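Local coordinates for putative metal binding protein RUMGNA_00854 (PDB 3U7Z) that binds calcium ions but is otherwise of unknown function, belonging to a family grouped with the ubiquitin-like folds, at residues A[7-12]-A[23-28]; A[71-76]-A[91-96]; A[66-71]-A[96-101]. One frame throughout, in Å; residues are numbered along the deposited sequence. Where two conformers were deposited one is given.

Interaction 1 (A[7-12]-A[23-28]); sequences KHITVT and FEFDTD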
loop_
_atom_site.group_PDB
_atom_site.type_symbol
_atom_site.label_atom_id
_atom_site.label_comp_id
_atom_site.label_asym_id
_atom_site.label_seq_id
_atom_site.Cartn_x
_atom_site.Cartn_y
_atom_site.Cartn_z
ATOM N N LYS A 7 -4.277 14.879 7.711
ATOM C CA LYS A 7 -3.649 14.883 6.396
ATOM C C LYS A 7 -4.659 14.255 5.436
ATOM O O LYS A 7 -5.375 13.327 5.818
ATOM C CB LYS A 7 -2.402 14.029 6.462
ATOM C CG LYS A 7 -1.364 14.583 7.442
ATOM C CD LYS A 7 -0.211 13.634 7.559
ATOM C CE LYS A 7 0.591 13.819 8.846
ATOM N NZ LYS A 7 -0.098 13.111 9.973
ATOM N N HIS A 8 -4.669 14.746 4.215
ATOM C CA HIS A 8 -5.572 14.244 3.184
ATOM C C HIS A 8 -4.711 13.572 2.144
ATOM O O HIS A 8 -3.904 14.216 1.487
ATOM C CB HIS A 8 -6.337 15.443 2.594
ATOM C CG HIS A 8 -6.967 16.301 3.641
ATOM N ND1 HIS A 8 -7.999 15.859 4.429
ATOM C CD2 HIS A 8 -6.606 17.509 4.136
ATOM C CE1 HIS A 8 -8.295 16.790 5.330
ATOM N NE2 HIS A 8 -7.456 17.794 5.176
ATOM N N ILE A 9 -4.927 12.273 2.014
ATOM C CA ILE A 9 -4.144 11.485 1.076
ATOM C C ILE A 9 -5.012 10.592 0.210
ATOM O O ILE A 9 -6.191 10.367 0.480
ATOM C CB ILE A 9 -3.066 10.650 1.774
ATOM C CG1 ILE A 9 -3.649 9.498 2.540
ATOM C CG2 ILE A 9 -2.275 11.516 2.735
ATOM C CD1 ILE A 9 -2.641 8.483 2.945
ATOM N N THR A 10 -4.404 10.101 -0.852
ATOM C CA THR A 10 -5.069 9.086 -1.678
ATOM C C THR A 10 -4.191 7.864 -1.808
ATOM O O THR A 10 -2.974 7.969 -1.747
ATOM C CB THR A 10 -5.404 9.588 -3.081
ATOM O OG1 THR A 10 -4.258 9.957 -3.794
ATOM C CG2 THR A 10 -6.231 10.825 -3.007
ATOM N N VAL A 11 -4.833 6.700 -1.846
ATOM C CA VAL A 11 -4.177 5.430 -2.094
ATOM C C VAL A 11 -4.907 4.818 -3.269
ATOM O O VAL A 11 -6.112 4.581 -3.198
ATOM C CB VAL A 11 -4.255 4.524 -0.898
ATOM C CG1 VAL A 11 -3.591 3.173 -1.215
ATOM C CG2 VAL A 11 -3.623 5.197 0.330
ATOM N N THR A 12 -4.182 4.541 -4.348
ATOM C CA THR A 12 -4.751 3.882 -5.511
ATOM C C THR A 12 -4.223 2.467 -5.587
ATOM O O THR A 12 -3.026 2.246 -5.455
ATOM C CB THR A 12 -4.416 4.632 -6.792
ATOM O OG1 THR A 12 -4.905 5.978 -6.706
ATOM C CG2 THR A 12 -5.022 3.980 -8.006
ATOM N N PHE A 23 -8.831 5.245 -3.190
ATOM C CA PHE A 23 -9.311 5.407 -1.854
ATOM C C PHE A 23 -8.771 6.699 -1.284
ATOM O O PHE A 23 -7.593 6.974 -1.380
ATOM C CB PHE A 23 -8.900 4.232 -0.976
ATOM C CG PHE A 23 -9.390 2.910 -1.451
ATOM C CD1 PHE A 23 -10.645 2.419 -1.036
ATOM C CD2 PHE A 23 -8.641 2.144 -2.285
ATOM C CE1 PHE A 23 -11.082 1.220 -1.505
ATOM C CE2 PHE A 23 -9.115 0.938 -2.748
ATOM C CZ PHE A 23 -10.337 0.490 -2.345
ATOM N N GLU A 24 -9.632 7.507 -0.686
ATOM C CA GLU A 24 -9.211 8.765 -0.079
ATOM C C GLU A 24 -9.241 8.585 1.404
ATOM O O GLU A 24 -10.165 7.989 1.952
ATOM C CB GLU A 24 -10.115 9.913 -0.476
ATOM C CG GLU A 24 -9.935 10.356 -1.874
ATOM C CD GLU A 24 -10.751 11.581 -2.157
ATOM O OE1 GLU A 24 -11.980 11.526 -1.947
ATOM O OE2 GLU A 24 -10.156 12.600 -2.561
ATOM N N PHE A 25 -8.209 9.102 2.084
ATOM C CA PHE A 25 -8.180 9.105 3.528
ATOM C C PHE A 25 -7.930 10.500 4.096
ATOM O O PHE A 25 -7.117 11.263 3.608
ATOM C CB PHE A 25 -7.082 8.194 4.008
ATOM C CG PHE A 25 -7.282 6.771 3.646
ATOM C CD1 PHE A 25 -7.979 5.914 4.492
ATOM C CD2 PHE A 25 -6.703 6.238 2.504
ATOM C CE1 PHE A 25 -8.157 4.558 4.161
ATOM C CE2 PHE A 25 -6.865 4.864 2.176
ATOM C CZ PHE A 25 -7.574 4.050 2.985
ATOM N N ASP A 26 -8.671 10.809 5.148
ATOM C CA ASP A 26 -8.416 11.986 5.948
ATOM C C ASP A 26 -7.935 11.450 7.300
ATOM O O ASP A 26 -8.700 10.875 8.042
ATOM C CB ASP A 26 -9.707 12.809 6.051
ATOM C CG ASP A 26 -10.318 13.134 4.665
ATOM O OD1 ASP A 26 -9.702 13.887 3.891
ATOM O OD2 ASP A 26 -11.401 12.594 4.338
ATOM N N THR A 27 -6.658 11.630 7.612
ATOM C CA THR A 27 -6.006 10.811 8.640
ATOM C C THR A 27 -5.027 11.625 9.461
ATOM O O THR A 27 -4.397 12.501 8.944
ATOM C CB THR A 27 -5.286 9.578 7.972
ATOM O OG1 THR A 27 -4.591 8.826 8.959
ATOM C CG2 THR A 27 -4.271 10.038 6.908
ATOM N N ASP A 28 -4.889 11.272 10.739
ATOM C CA ASP A 28 -3.830 11.829 11.607
ATOM C C ASP A 28 -2.702 10.825 11.810
ATOM O O ASP A 28 -1.803 11.038 12.634
ATOM C CB ASP A 28 -4.386 12.321 12.962
ATOM C CG ASP A 28 -5.612 11.537 13.422
ATOM O OD1 ASP A 28 -5.498 10.295 13.538
ATOM O OD2 ASP A 28 -6.697 12.152 13.612
#

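Interaction 2 (A[71-76]-A[91-96]); sequences ITKGGE and DAFELT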
loop_
_atom_site.group_PDB
_atom_site.type_symbol
_atom_site.label_atom_id
_atom_site.label_comp_id
_atom_site.label_asym_id
_atom_site.label_seq_id
_atom_site.Cartn_x
_atom_site.Cartn_y
_atom_site.Cartn_z
ATOM N N ILE A 71 4.681 -0.712 -3.254
ATOM C CA ILE A 71 4.252 0.620 -2.822
ATOM C C ILE A 71 5.019 1.670 -3.615
ATOM O O ILE A 71 6.246 1.640 -3.648
ATOM C CB ILE A 71 4.549 0.918 -1.338
ATOM C CG1 ILE A 71 3.950 -0.152 -0.418
ATOM C CG2 ILE A 71 4.008 2.318 -0.899
ATOM C CD1 ILE A 71 4.420 -0.160 1.036
ATOM N N THR A 72 4.308 2.640 -4.206
ATOM C CA THR A 72 4.941 3.810 -4.822
ATOM C C THR A 72 4.234 5.047 -4.312
ATOM O O THR A 72 3.171 4.968 -3.705
ATOM C CB THR A 72 4.964 3.748 -6.345
ATOM O OG1 THR A 72 3.655 3.497 -6.826
ATOM C CG2 THR A 72 5.885 2.686 -6.815
ATOM N N LYS A 73 4.887 6.198 -4.473
ATOM C CA LYS A 73 4.336 7.469 -4.059
ATOM C C LYS A 73 4.476 8.390 -5.275
ATOM O O LYS A 73 5.581 8.755 -5.678
ATOM C CB LYS A 73 5.084 7.973 -2.825
ATOM C CG LYS A 73 4.627 9.347 -2.295
ATOM C CD LYS A 73 5.376 9.614 -0.948
ATOM C CE LYS A 73 5.786 11.030 -0.653
ATOM N NZ LYS A 73 6.982 11.032 0.295
ATOM N N GLY A 74 3.337 8.674 -5.891
ATOM C CA GLY A 74 3.322 9.369 -7.172
ATOM C C GLY A 74 4.154 8.700 -8.203
ATOM O O GLY A 74 4.795 9.343 -9.015
ATOM N N GLY A 75 4.146 7.386 -8.160
ATOM C CA GLY A 75 4.882 6.562 -9.084
ATOM C C GLY A 75 6.350 6.362 -8.749
ATOM O O GLY A 75 7.042 5.576 -9.407
ATOM N N GLU A 76 6.847 7.041 -7.721
ATOM C CA GLU A 76 8.215 6.909 -7.317
ATOM C C GLU A 76 8.403 5.813 -6.327
ATOM O O GLU A 76 7.533 5.518 -5.550
ATOM C CB GLU A 76 8.701 8.213 -6.727
ATOM C CG GLU A 76 8.675 9.364 -7.743
ATOM C CD GLU A 76 9.922 9.486 -8.641
ATOM O OE1 GLU A 76 11.034 8.982 -8.287
ATOM O OE2 GLU A 76 9.781 10.149 -9.708
ATOM N N ASP A 91 -0.281 13.590 -0.056
ATOM C CA ASP A 91 0.368 12.450 -0.688
ATOM C C ASP A 91 -0.588 11.630 -1.494
ATOM O O ASP A 91 -1.745 11.442 -1.122
ATOM C CB ASP A 91 1.010 11.503 0.334
ATOM C CG ASP A 91 2.370 11.946 0.852
ATOM O OD1 ASP A 91 3.006 12.847 0.276
ATOM O OD2 ASP A 91 2.814 11.324 1.836
ATOM N N ALA A 92 -0.059 11.089 -2.575
ATOM C CA ALA A 92 -0.760 10.051 -3.373
ATOM C C ALA A 92 0.154 8.822 -3.393
ATOM O O ALA A 92 1.318 8.923 -3.815
ATOM C CB ALA A 92 -0.994 10.550 -4.792
ATOM N N PHE A 93 -0.342 7.708 -2.881
ATOM C CA PHE A 93 0.346 6.450 -2.889
ATOM C C PHE A 93 -0.348 5.513 -3.808
ATOM O O PHE A 93 -1.538 5.631 -4.051
ATOM C CB PHE A 93 0.383 5.796 -1.518
ATOM C CG PHE A 93 1.215 6.526 -0.530
ATOM C CD1 PHE A 93 2.555 6.264 -0.425
ATOM C CD2 PHE A 93 0.653 7.488 0.341
ATOM C CE1 PHE A 93 3.381 6.917 0.495
ATOM C CE2 PHE A 93 1.489 8.186 1.245
ATOM C CZ PHE A 93 2.847 7.865 1.322
ATOM N N GLU A 94 0.422 4.566 -4.331
ATOM C CA GLU A 94 -0.148 3.482 -5.144
ATOM C C GLU A 94 0.320 2.149 -4.556
ATOM O O GLU A 94 1.472 2.032 -4.062
ATOM C CB GLU A 94 0.259 3.609 -6.622
ATOM C CG GLU A 94 0.033 5.000 -7.176
ATOM C CD GLU A 94 1.119 6.060 -6.830
ATOM O OE1 GLU A 94 2.328 5.723 -6.791
ATOM O OE2 GLU A 94 0.771 7.259 -6.669
ATOM N N LEU A 95 -0.544 1.157 -4.630
ATOM C CA LEU A 95 -0.216 -0.260 -4.319
ATOM C C LEU A 95 -0.490 -1.023 -5.618
ATOM O O LEU A 95 -1.619 -1.078 -6.092
ATOM C CB LEU A 95 -1.068 -0.818 -3.186
ATOM C CG LEU A 95 -0.883 -0.093 -1.880
ATOM C CD1 LEU A 95 -1.943 -0.439 -0.865
ATOM C CD2 LEU A 95 0.442 -0.299 -1.309
ATOM N N THR A 96 0.553 -1.591 -6.224
ATOM C CA THR A 96 0.460 -2.229 -7.512
ATOM C C THR A 96 0.859 -3.663 -7.409
ATOM O O THR A 96 1.860 -3.987 -6.826
ATOM C CB THR A 96 1.396 -1.560 -8.536
ATOM O OG1 THR A 96 1.067 -0.185 -8.575
ATOM C CG2 THR A 96 1.245 -2.138 -9.930
HETATM O O HOH W 1 2.837 0.882 -6.748
HETATM O O HOH W 2 5.290 11.614 2.756
#

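Interaction 3 (A[66-71]-A[96-101]); sequences QQWWCI and TLKEGY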
loop_
_atom_site.group_PDB
_atom_site.type_symbol
_atom_site.label_atom_id
_atom_site.label_comp_id
_atom_site.label_asym_id
_atom_site.label_seq_id
_atom_site.Cartn_x
_atom_site.Cartn_y
_atom_site.Cartn_z
ATOM N N GLN A 66 5.459 -15.467 -8.508
ATOM C CA GLN A 66 6.369 -14.359 -8.266
ATOM C C GLN A 66 5.619 -13.032 -8.226
ATOM O O GLN A 66 6.188 -12.022 -8.584
ATOM C CB GLN A 66 7.499 -14.318 -9.319
ATOM C CG GLN A 66 8.105 -15.701 -9.661
ATOM C CD GLN A 66 8.444 -16.545 -8.443
ATOM O OE1 GLN A 66 8.991 -16.039 -7.460
ATOM N NE2 GLN A 66 8.134 -17.850 -8.503
ATOM N N GLN A 67 4.374 -13.043 -7.739
ATOM C CA GLN A 67 3.617 -11.802 -7.631
ATOM C C GLN A 67 3.834 -11.179 -6.269
ATOM O O GLN A 67 4.025 -11.887 -5.280
ATOM C CB GLN A 67 2.148 -12.063 -7.808
ATOM C CG GLN A 67 1.778 -12.583 -9.136
ATOM C CD GLN A 67 0.318 -12.906 -9.285
ATOM O OE1 GLN A 67 -0.470 -12.854 -8.342
ATOM N NE2 GLN A 67 -0.045 -13.291 -10.504
ATOM N N TRP A 68 3.792 -9.849 -6.244
ATOM C CA TRP A 68 4.014 -9.118 -5.028
ATOM C C TRP A 68 3.423 -7.733 -5.156
ATOM O O TRP A 68 3.328 -7.143 -6.227
ATOM C CB TRP A 68 5.513 -9.025 -4.697
ATOM C CG TRP A 68 6.383 -8.474 -5.788
ATOM C CD1 TRP A 68 6.779 -9.153 -6.910
ATOM C CD2 TRP A 68 7.071 -7.254 -5.816
ATOM N NE1 TRP A 68 7.602 -8.400 -7.660
ATOM C CE2 TRP A 68 7.823 -7.219 -7.013
ATOM C CE3 TRP A 68 7.071 -6.131 -4.996
ATOM C CZ2 TRP A 68 8.559 -6.126 -7.376
ATOM C CZ3 TRP A 68 7.874 -5.083 -5.347
ATOM C CH2 TRP A 68 8.602 -5.085 -6.526
ATOM N N TRP A 69 2.994 -7.190 -4.020
ATOM C CA TRP A 69 2.468 -5.824 -3.921
ATOM C C TRP A 69 3.599 -4.850 -3.718
ATOM O O TRP A 69 4.479 -5.021 -2.870
ATOM C CB TRP A 69 1.470 -5.708 -2.779
ATOM C CG TRP A 69 0.191 -6.391 -3.099
ATOM C CD1 TRP A 69 -0.259 -7.636 -2.617
ATOM C CD2 TRP A 69 -0.841 -5.910 -3.961
ATOM N NE1 TRP A 69 -1.471 -7.916 -3.168
ATOM C CE2 TRP A 69 -1.846 -6.896 -3.996
ATOM C CE3 TRP A 69 -1.013 -4.738 -4.677
ATOM C CZ2 TRP A 69 -3.022 -6.706 -4.717
ATOM C CZ3 TRP A 69 -2.150 -4.565 -5.424
ATOM C CH2 TRP A 69 -3.145 -5.557 -5.427
ATOM N N CYS A 70 3.571 -3.789 -4.524
ATOM C CA CYS A 70 4.583 -2.754 -4.517
ATOM C C CYS A 70 4.012 -1.412 -4.144
ATOM O O CYS A 70 2.997 -1.016 -4.678
ATOM C CB CYS A 70 5.174 -2.677 -5.933
ATOM S SG CYS A 70 6.271 -1.250 -6.076
ATOM N N ILE A 71 4.681 -0.712 -3.254
ATOM C CA ILE A 71 4.252 0.620 -2.822
ATOM C C ILE A 71 5.019 1.670 -3.615
ATOM O O ILE A 71 6.246 1.640 -3.648
ATOM C CB ILE A 71 4.549 0.918 -1.338
ATOM C CG1 ILE A 71 3.950 -0.152 -0.418
ATOM C CG2 ILE A 71 4.008 2.318 -0.899
ATOM C CD1 ILE A 71 4.420 -0.160 1.036
ATOM N N THR A 96 0.553 -1.591 -6.224
ATOM C CA THR A 96 0.460 -2.229 -7.512
ATOM C C THR A 96 0.859 -3.663 -7.409
ATOM O O THR A 96 1.860 -3.987 -6.826
ATOM C CB THR A 96 1.396 -1.560 -8.536
ATOM O OG1 THR A 96 1.067 -0.185 -8.575
ATOM C CG2 THR A 96 1.245 -2.138 -9.930
ATOM N N LEU A 97 0.057 -4.511 -8.024
ATOM C CA LEU A 97 0.400 -5.929 -8.119
ATOM C C LEU A 97 1.418 -6.121 -9.226
ATOM O O LEU A 97 1.089 -5.949 -10.379
ATOM C CB LEU A 97 -0.818 -6.813 -8.287
ATOM C CG LEU A 97 -0.595 -8.311 -8.094
ATOM C CD1 LEU A 97 -0.046 -8.708 -6.768
ATOM C CD2 LEU A 97 -1.873 -9.065 -8.404
ATOM N N LYS A 98 2.639 -6.545 -8.847
ATOM C CA LYS A 98 3.718 -6.751 -9.768
ATOM C C LYS A 98 3.990 -8.244 -9.871
ATOM O O LYS A 98 3.609 -9.029 -9.037
ATOM C CB LYS A 98 4.965 -5.985 -9.329
ATOM C CG LYS A 98 4.860 -4.493 -9.413
ATOM C CD LYS A 98 6.204 -3.778 -9.087
ATOM C CE LYS A 98 6.049 -2.258 -9.159
ATOM N NZ LYS A 98 7.147 -1.493 -8.483
ATOM N N GLU A 99 4.720 -8.615 -10.921
ATOM C CA GLU A 99 5.110 -9.993 -11.171
ATOM C C GLU A 99 6.592 -10.018 -11.550
ATOM O O GLU A 99 7.020 -9.310 -12.450
ATOM C CB GLU A 99 4.283 -10.635 -12.295
ATOM C CG GLU A 99 2.810 -10.357 -12.249
ATOM C CD GLU A 99 2.042 -11.286 -13.158
ATOM O OE1 GLU A 99 2.143 -11.117 -14.396
ATOM O OE2 GLU A 99 1.362 -12.188 -12.625
ATOM N N GLY A 100 7.365 -10.798 -10.830
ATOM C CA GLY A 100 8.803 -10.947 -11.105
ATOM C C GLY A 100 9.640 -9.768 -10.690
ATOM O O GLY A 100 9.200 -8.926 -9.950
ATOM N N TYR A 101 10.806 -9.656 -11.275
ATOM C CA TYR A 101 11.840 -8.761 -10.786
ATOM C C TYR A 101 12.804 -8.439 -11.901
ATOM O O TYR A 101 13.012 -9.297 -12.775
ATOM C CB TYR A 101 12.538 -9.379 -9.594
ATOM C CG TYR A 101 13.316 -8.420 -8.757
ATOM C CD1 TYR A 101 12.690 -7.352 -8.131
ATOM C CD2 TYR A 101 14.668 -8.594 -8.534
ATOM C CE1 TYR A 101 13.373 -6.464 -7.351
ATOM C CE2 TYR A 101 15.394 -7.722 -7.730
ATOM C CZ TYR A 101 14.744 -6.654 -7.157
ATOM O OH TYR A 101 15.445 -5.722 -6.440
ATOM O OXT TYR A 101 13.365 -7.318 -11.981
HETATM O O HOH W 1 2.837 0.882 -6.748
#

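Interaction 1 (A[7-12]-A[23-28])
The antiparallel beta hairpin of strands 7-14 and 20-27, at one margin of the mixed sheet, is held here by backbone pairs and by a histidine–carboxylate bond between H8 and D26. K7 with T27, I9 with F25 and V11 with F23 are the hydrogen-bonded pairs, each closed by two reciprocal bonds; I9 N reaches F25 O at 2.9 Å. The non-hydrogen-bonded pairs, H8 with D26 and T10 with E24, add CA-H...O contacts, as from H8 CA to F25 O at 3.4 Å.

On the face of H8, T10, E24 and D26, H8 ND1 donates to D26 OD1 at 2.7 Å. CG of both residues lies anti to its own carbonyl carbon (chi1 -51° in H8, -54° in D26). The acceptor meets the imidazole at its edge and close to the ring plane, while ND1 comes to the anti side of OD1; ring and carboxylate planes are 66° apart. The main-chain N of H8 is bonded to D89 OD1.

On the face of I9, V11, F23 and F25 the contact is largely apolar. V11 CG2 lies 3.7 Å from F25 CE2, approaching the ring obliquely, and I9 CG1 is 4.0 Å from F25 CB. Helix 32-38 covers this side through V35 and L36; K7 NZ bonds to A29 O, and T27 OG1 to A29 N.

The H8–D26 bond places a proton on ND1, and the nearby carboxylate would probably favour the imidazolium form.

Interaction 2 (A[71-76]-A[91-96])
The carboxylate of E94, on strand 92-99, gathers the end of its antiparallel partner, strand 67-73, and the type I' turn, K73 to E76, that follows it and leads to strand 76-77. T72 OG1 donates to E94 OE1 at 2.6 Å, on the anti lone pair of OE1, and G75 N reaches the same oxygen at 2.8 Å from above the carboxylate plane. A weak bond from G74 N goes to OE2. The bend of E94 at chi2 (80°) places CD near the amides of G74 and G75, both residues at positive phi. An alanine in place of E94 would probably leave the T72 hydroxyl and the G75 amide without this shared acceptor and the turn less firmly tied to strand 92-99.

Backbone bonds join T72 and E94 in both directions, and G74 N adds one to A92 O at 2.9 Å.

On the opposite face, K73 lies alongside F93: K73 CG sits over one face of the ring and K73 CD is 3.7 Å from F93 CE1. I71 and L95 point the same way, I71 CG1 to L95 CD2 at 3.6 Å, and helix 32-38 packs on them through L32 and L36. D91 OD2, already bonded to S88 N, also accepts from a water at 2.7 Å, and that water receives a hydrogen bond from K73 NZ at 3.0 Å.

Interaction 3 (A[66-71]-A[96-101])
Two indoles, W68 and W69, project from opposite faces of the strand pair 67-71 and 96-99, and each carries an aliphatic side chain on one face. K98 CB stands over the five-membered ring of W68, 4.0 Å from its centroid and offset toward the rim, a CH-pi contact that the extended lysine continues with CD at 3.7 Å from W68 CZ2. At the edge of the same indole, NE1 donates to G100 O at 2.8 Å, with the oxygen only 7° out of the ring plane. W68 CG sits between the backbone N and the carbonyl carbon (chi1 54°), the setting from which the indole lies obliquely across K98. On W69, L97 CD1 makes the matching CH-pi contact, 3.9 Å from the five-membered ring centroid and over its face, while T96 N lies at the indole edge. W69 NE1 makes weak bonds to T54 O and E59 O, and A61 touches both W69 and L97.

The backbones are antiparallel. W68 pairs with K98 and C70 with T96 through reciprocal hydrogen bonds, and G100 N adds one to Q66 O at 2.8 Å beyond the end of the strand. A water links C70 O to T96 OG1. Beside W69 and L97, Q67 OE1 is bonded to D62 N; a bond from Q67 NE2 to E99 OE2 depends on the conformer of E99 and is uncertain.

G100 is thus held by its N to Q66 O and by its O to W68 NE1, a bond that would restrain rotation of the indole, one face of which K98 covers.

All three contacts lie in one mixed sheet. Strand 92-99 serves interactions 2 and 3, and interaction 1 reaches it through strand 7-14, its parallel neighbour: T12 O is 2.8 Å from L95 N where interactions 1 and 2, centres about 12 Å apart, meet. Interaction 3 continues the strand pair of interaction 2, sharing I71, T96 and the water bound to T96 OG1; their centres are about 13 Å apart. Interactions 1 and 3 flank the chain's centre, their own centres about 22 Å apart. The calcium site of E37, N40, V42 and D43 borders the sheet, V42 about 4 Å from L95 between side chains. D89, which binds a different calcium not bound to this chain here, approaches H8 to about 3 Å between side chains.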